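Local coordinates for uncharacterized protein TCIL3000_10_9440 (Trypanosoma congolense, PDB 5KMX) that is of unknown function but, as a surface antigen of the parasite's insect stage with a bilobed ectodomain, may act as a sensor, at residues Ala156-Val161 with Val198-Tyr203; Trp98-Ser103 with Gly143-Tyr148. All coordinates share one frame; numbering follows the deposited sequence.

Interaction 1 of 2, residues Ala156-Val161 with Val198-Tyr203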
loop_
_atom_site.group_PDB
_atom_site.type_symbol
_atom_site.label_atom_id
_atom_site.label_comp_id
_atom_site.label_asym_id
_atom_site.label_seq_id
_atom_site.Cartn_x
_atom_site.Cartn_y
_atom_site.Cartn_z
ATOM N N ALA A 156 -8.004 3.099 -3.002
ATOM C CA ALA A 156 -7.948 2.900 -4.446
ATOM C C ALA A 156 -7.352 1.536 -4.779
ATOM O O ALA A 156 -7.875 0.812 -5.628
ATOM C CB ALA A 156 -7.131 4.004 -5.101
ATOM N N THR A 157 -6.256 1.196 -4.106
ATOM C CA THR A 157 -5.564 -0.066 -4.342
ATOM C C THR A 157 -5.305 -0.799 -3.027
ATOM O O THR A 157 -4.806 -0.209 -2.067
ATOM C CB THR A 157 -4.229 0.157 -5.073
ATOM O OG1 THR A 157 -4.452 0.951 -6.245
ATOM C CG2 THR A 157 -3.609 -1.171 -5.476
ATOM N N LEU A 158 -5.645 -2.086 -3.001
ATOM C CA LEU A 158 -5.541 -2.903 -1.796
ATOM C C LEU A 158 -4.532 -4.034 -1.982
ATOM O O LEU A 158 -4.704 -4.891 -2.849
ATOM C CB LEU A 158 -6.910 -3.482 -1.431
ATOM C CG LEU A 158 -6.991 -4.279 -0.126
ATOM C CD1 LEU A 158 -6.789 -3.368 1.074
ATOM C CD2 LEU A 158 -8.318 -5.014 -0.031
ATOM N N TYR A 159 -3.486 -4.031 -1.158
ATOM C CA TYR A 159 -2.443 -5.051 -1.226
ATOM C C TYR A 159 -2.610 -6.084 -0.113
ATOM O O TYR A 159 -2.705 -5.729 1.063
ATOM C CB TYR A 159 -1.054 -4.416 -1.125
ATOM C CG TYR A 159 -0.811 -3.279 -2.094
ATOM C CD1 TYR A 159 -1.354 -2.022 -1.871
ATOM C CD2 TYR A 159 -0.022 -3.459 -3.221
ATOM C CE1 TYR A 159 -1.133 -0.983 -2.747
ATOM C CE2 TYR A 159 0.208 -2.423 -4.104
ATOM C CZ TYR A 159 -0.349 -1.187 -3.862
ATOM O OH TYR A 159 -0.125 -0.147 -4.735
ATOM N N LEU A 160 -2.639 -7.358 -0.495
ATOM C CA LEU A 160 -2.721 -8.457 0.461
ATOM C C LEU A 160 -1.499 -9.357 0.307
ATOM O O LEU A 160 -0.913 -9.430 -0.773
ATOM C CB LEU A 160 -4.007 -9.258 0.253
ATOM C CG LEU A 160 -5.300 -8.439 0.280
ATOM C CD1 LEU A 160 -6.495 -9.308 -0.079
ATOM C CD2 LEU A 160 -5.501 -7.783 1.637
ATOM N N VAL A 161 -1.121 -10.033 1.389
ATOM C CA VAL A 161 0.054 -10.900 1.384
ATOM C C VAL A 161 -0.268 -12.281 1.948
ATOM O O VAL A 161 -0.811 -12.404 3.046
ATOM C CB VAL A 161 1.207 -10.287 2.201
ATOM C CG1 VAL A 161 2.446 -11.171 2.124
ATOM C CG2 VAL A 161 1.519 -8.886 1.704
ATOM N N VAL A 198 -12.179 -0.449 -6.566
ATOM C CA VAL A 198 -10.922 -0.668 -5.860
ATOM C C VAL A 198 -10.159 -1.834 -6.482
ATOM O O VAL A 198 -10.733 -2.888 -6.753
ATOM C CB VAL A 198 -11.160 -0.953 -4.364
ATOM C CG1 VAL A 198 -9.846 -1.259 -3.656
ATOM C CG2 VAL A 198 -11.857 0.229 -3.706
ATOM N N ASN A 199 -8.861 -1.638 -6.694
ATOM C CA ASN A 199 -8.006 -2.670 -7.264
ATOM C C ASN A 199 -7.351 -3.509 -6.171
ATOM O O ASN A 199 -6.584 -2.993 -5.359
ATOM C CB ASN A 199 -6.941 -2.034 -8.160
ATOM C CG ASN A 199 -6.026 -3.062 -8.800
ATOM O OD1 ASN A 199 -4.815 -3.042 -8.588
ATOM N ND2 ASN A 199 -6.602 -3.965 -9.586
ATOM N N VAL A 200 -7.654 -4.805 -6.160
ATOM C CA VAL A 200 -7.140 -5.709 -5.136
ATOM C C VAL A 200 -5.982 -6.538 -5.678
ATOM O O VAL A 200 -6.016 -6.988 -6.821
ATOM C CB VAL A 200 -8.245 -6.650 -4.614
ATOM C CG1 VAL A 200 -7.700 -7.563 -3.523
ATOM C CG2 VAL A 200 -9.424 -5.840 -4.093
ATOM N N ARG A 201 -4.965 -6.738 -4.843
ATOM C CA ARG A 201 -3.772 -7.487 -5.225
ATOM C C ARG A 201 -3.311 -8.401 -4.094
ATOM O O ARG A 201 -3.302 -8.002 -2.929
ATOM C CB ARG A 201 -2.647 -6.525 -5.619
ATOM C CG ARG A 201 -2.899 -5.802 -6.934
ATOM C CD ARG A 201 -2.350 -4.388 -6.944
ATOM N NE ARG A 201 -0.897 -4.339 -7.089
ATOM C CZ ARG A 201 -0.241 -3.425 -7.805
ATOM N NH1 ARG A 201 1.081 -3.465 -7.873
ATOM N NH2 ARG A 201 -0.897 -2.475 -8.460
ATOM N N LEU A 202 -2.938 -9.630 -4.447
ATOM C CA LEU A 202 -2.435 -10.602 -3.480
ATOM C C LEU A 202 -0.996 -10.985 -3.807
ATOM O O LEU A 202 -0.709 -11.467 -4.903
ATOM C CB LEU A 202 -3.324 -11.848 -3.460
ATOM C CG LEU A 202 -2.870 -13.002 -2.561
ATOM C CD1 LEU A 202 -2.857 -12.576 -1.101
ATOM C CD2 LEU A 202 -3.759 -14.223 -2.760
ATOM N N TYR A 203 -0.103 -10.773 -2.844
ATOM C CA TYR A 203 1.320 -11.057 -3.013
ATOM C C TYR A 203 1.766 -12.255 -2.185
ATOM O O TYR A 203 1.094 -12.653 -1.234
ATOM C CB TYR A 203 2.157 -9.838 -2.612
ATOM C CG TYR A 203 2.188 -8.721 -3.629
ATOM C CD1 TYR A 203 1.140 -7.815 -3.729
ATOM C CD2 TYR A 203 3.275 -8.561 -4.479
ATOM C CE1 TYR A 203 1.172 -6.786 -4.657
ATOM C CE2 TYR A 203 3.315 -7.537 -5.405
ATOM C CZ TYR A 203 2.262 -6.653 -5.490
ATOM O OH TYR A 203 2.298 -5.633 -6.412
#
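Arg201 and Tyr159 lie side by side across paired strands and illustrate how a long polar side chain can be fixed atom by atom. Arg201 CB rises 3.8 Å from Leu158 O. The chain bends about CB-CG, which sets CD against Thr157 CG2, and again about CG-CD (chi3 75°), which brings NE to 3.7 Å from Tyr159 CE2. That ring carbon sits over one guanidinium face, displaced toward its rim, the planes inclined by 52°. At the tip, NH1 gives an almost straight hydrogen bond (172°) to Tyr203 OH, 2.9 Å away and in the guanidinium plane; Asn199 OD1 lies in that plane at the edge but makes no hydrogen bond to it. Tyr57 adds a cation-pi contact.

Beneath runs a parallel beta ladder, the one parallel pairing in an otherwise antiparallel sheet. Five backbone bonds build it: Asn199, Arg201 and Tyr203 donate N-H, and Asn199 and Arg201 also accept through their carbonyls. In its pairing with strand 189-191, strand 145-165 has a classic bulge, Ala156 and Thr157 both facing Gly189. The face opposite Arg201 is aliphatic: Leu160 CD1 meets Val200 CG1 at 4.0 Å, Leu202 CD1 reaches Leu160 CB, and strand 72-79 packs against all three leucines.

Interaction 2 of 2, residues Trp98-Ser103 with Gly143-Tyr148; sequences WYTCSS and GEKCGY
Trp98 and Tyr148, a non-hydrogen-bonded antiparallel pair, make an edge-to-face contact in which the edge of Tyr148 is turned toward the indole. Tyr148 CD2 comes to 3.5 Å from Trp98 CH2, with the six-membered rings tilted at 52°. Because Tyr148 CG stands between its own backbone N and carbonyl carbon (chi1 63°), the ring runs alongside the indole, and CB lies over the indole face, a CH-pi contact 4.0 Å from the centroid of the five-membered ring. Lys145 crosses Trp98 at about a right angle. Its CE touches Trp98 CB at 3.7 Å, and bends at chi2 and chi4 bring NZ to Thr100 OG1, to which it donates a 3.2 Å hydrogen bond.

The backbone positions these groups. Tyr99 N donates to Gly147 O at 2.9 Å, whereas the return bond from Cys146 N to Tyr99 O is long and bent; Lys145, just before it, centres an inverse gamma turn. Farther along, Cys101 N bonds to Glu144 O and Gly143 N to Cys101 O. Glu144 forms a salt bridge with Arg141.

Tyr99 points to the face away from Trp98, and Cys146 SG meets its ring edge in a sulfur-aromatic contact, CD2 being 4.2 Å away. Disulfides Cys140-Cys146 and Cys101-Cys115 brace this antiparallel end of strands 85-100 and 145-165, far from the chain's centre and probably in the smaller lobe. Helix 116-128 packs His119 and Phe122 against the Tyr99 ring, while strand 132-135 continues the sheet beside strand 145-165.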
loop_
_atom_site.group_PDB
_atom_site.type_symbol
_atom_site.label_atom_id
_atom_site.label_comp_id
_atom_site.label_asym_id
_atom_site.label_seq_id
_atom_site.Cartn_x
_atom_site.Cartn_y
_atom_site.Cartn_z
ATOM N N TRP A 98 3.327 16.977 7.979
ATOM C CA TRP A 98 3.889 18.083 8.746
ATOM C C TRP A 98 4.607 19.095 7.863
ATOM O O TRP A 98 5.383 18.723 6.981
ATOM C CB TRP A 98 4.865 17.552 9.795
ATOM C CG TRP A 98 4.201 16.883 10.952
ATOM C CD1 TRP A 98 3.794 15.583 11.025
ATOM C CD2 TRP A 98 3.872 17.479 12.209
ATOM N NE1 TRP A 98 3.228 15.334 12.251
ATOM C CE2 TRP A 98 3.264 16.482 12.998
ATOM C CE3 TRP A 98 4.030 18.759 12.746
ATOM C CZ2 TRP A 98 2.814 16.727 14.294
ATOM C CZ3 TRP A 98 3.586 19.000 14.031
ATOM C CH2 TRP A 98 2.984 17.989 14.791
ATOM N N TYR A 99 4.348 20.375 8.110
ATOM C CA TYR A 99 5.104 21.443 7.469
ATOM C C TYR A 99 6.301 21.826 8.328
ATOM O O TYR A 99 6.158 22.101 9.520
ATOM C CB TYR A 99 4.232 22.674 7.227
ATOM C CG TYR A 99 4.993 23.806 6.578
ATOM C CD1 TYR A 99 5.078 23.907 5.197
ATOM C CD2 TYR A 99 5.644 24.765 7.346
ATOM C CE1 TYR A 99 5.778 24.933 4.599
ATOM C CE2 TYR A 99 6.348 25.793 6.757
ATOM C CZ TYR A 99 6.412 25.873 5.383
ATOM O OH TYR A 99 7.111 26.898 4.790
ATOM N N THR A 100 7.478 21.844 7.712
ATOM C CA THR A 100 8.697 22.280 8.382
ATOM C C THR A 100 9.268 23.500 7.679
ATOM O O THR A 100 9.457 23.497 6.462
ATOM C CB THR A 100 9.759 21.174 8.410
ATOM O OG1 THR A 100 9.180 19.968 8.917
ATOM C CG2 THR A 100 10.940 21.583 9.286
ATOM N N CYS A 101 9.532 24.544 8.453
ATOM C CA CYS A 101 10.123 25.758 7.914
ATOM C C CYS A 101 11.569 25.507 7.497
ATOM O O CYS A 101 12.487 25.605 8.310
ATOM C CB CYS A 101 10.061 26.882 8.945
ATOM S SG CYS A 101 10.154 28.551 8.248
ATOM N N SER A 102 11.764 25.183 6.223
ATOM C CA SER A 102 13.092 24.878 5.708
ATOM C C SER A 102 13.721 26.104 5.061
ATOM O O SER A 102 13.065 27.129 4.887
ATOM C CB SER A 102 13.019 23.733 4.697
ATOM O OG SER A 102 14.302 23.439 4.172
ATOM N N SER A 103 14.993 25.991 4.697
ATOM C CA SER A 103 15.701 27.085 4.041
ATOM C C SER A 103 15.042 27.450 2.713
ATOM O O SER A 103 15.267 28.533 2.175
ATOM C CB SER A 103 17.166 26.709 3.812
ATOM O OG SER A 103 17.805 26.374 5.031
ATOM N N GLY A 143 13.399 25.613 10.684
ATOM C CA GLY A 143 13.638 24.304 11.261
ATOM C C GLY A 143 12.554 23.870 12.230
ATOM O O GLY A 143 12.700 22.856 12.912
ATOM N N GLU A 144 11.465 24.634 12.287
ATOM C CA GLU A 144 10.384 24.364 13.229
ATOM C C GLU A 144 9.245 23.582 12.590
ATOM O O GLU A 144 8.913 23.791 11.423
ATOM C CB GLU A 144 9.835 25.672 13.801
ATOM C CG GLU A 144 8.784 25.480 14.878
ATOM C CD GLU A 144 8.627 26.697 15.763
ATOM O OE1 GLU A 144 8.209 26.533 16.929
ATOM O OE2 GLU A 144 8.918 27.816 15.294
ATOM N N LYS A 145 8.652 22.682 13.368
ATOM C CA LYS A 145 7.403 22.042 12.984
ATOM C C LYS A 145 6.258 22.995 13.286
ATOM O O LYS A 145 5.701 22.986 14.383
ATOM C CB LYS A 145 7.214 20.715 13.724
ATOM C CG LYS A 145 8.062 19.582 13.184
ATOM C CD LYS A 145 7.634 19.216 11.785
ATOM C CE LYS A 145 8.247 17.901 11.355
ATOM N NZ LYS A 145 9.737 17.937 11.265
ATOM N N CYS A 146 5.919 23.820 12.302
ATOM C CA CYS A 146 4.969 24.906 12.504
ATOM C C CYS A 146 3.533 24.409 12.623
ATOM O O CYS A 146 2.690 25.070 13.229
ATOM C CB CYS A 146 5.071 25.910 11.358
ATOM S SG CYS A 146 6.760 26.425 10.986
ATOM N N GLY A 147 3.258 23.248 12.038
ATOM C CA GLY A 147 1.922 22.684 12.058
ATOM C C GLY A 147 1.797 21.529 11.086
ATOM O O GLY A 147 2.773 21.153 10.437
ATOM N N TYR A 148 0.594 20.970 10.982
ATOM C CA TYR A 148 0.353 19.830 10.106
ATOM C C TYR A 148 -1.031 19.892 9.472
ATOM O O TYR A 148 -1.896 20.652 9.912
ATOM C CB TYR A 148 0.514 18.518 10.880
ATOM C CG TYR A 148 -0.477 18.336 12.010
ATOM C CD1 TYR A 148 -1.736 17.797 11.777
ATOM C CD2 TYR A 148 -0.150 18.693 13.312
ATOM C CE1 TYR A 148 -2.643 17.625 12.806
ATOM C CE2 TYR A 148 -1.051 18.523 14.348
ATOM C CZ TYR A 148 -2.296 17.989 14.088
ATOM O OH TYR A 148 -3.197 17.817 15.115
#

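From the N terminus the chain lays down helix 11-20 and a run of strands that pair antiparallel with one another before strand 85-100 carries it outward to the site of interaction 2. There the contact closes a 39-residue loop that includes helix 116-128. From there strand 145-165 leads the chain back alongside strand 85-100; near its far end, interaction 1 closes a second, helix-free loop of 36 residues with strand 197-204. The loops follow in series, neither nested nor crossed. Their contacts do not touch, with centres about 34 Å apart, so strands 85-100 and 145-165 probably link the two lobes of the bilobed ectodomain, one contact in each.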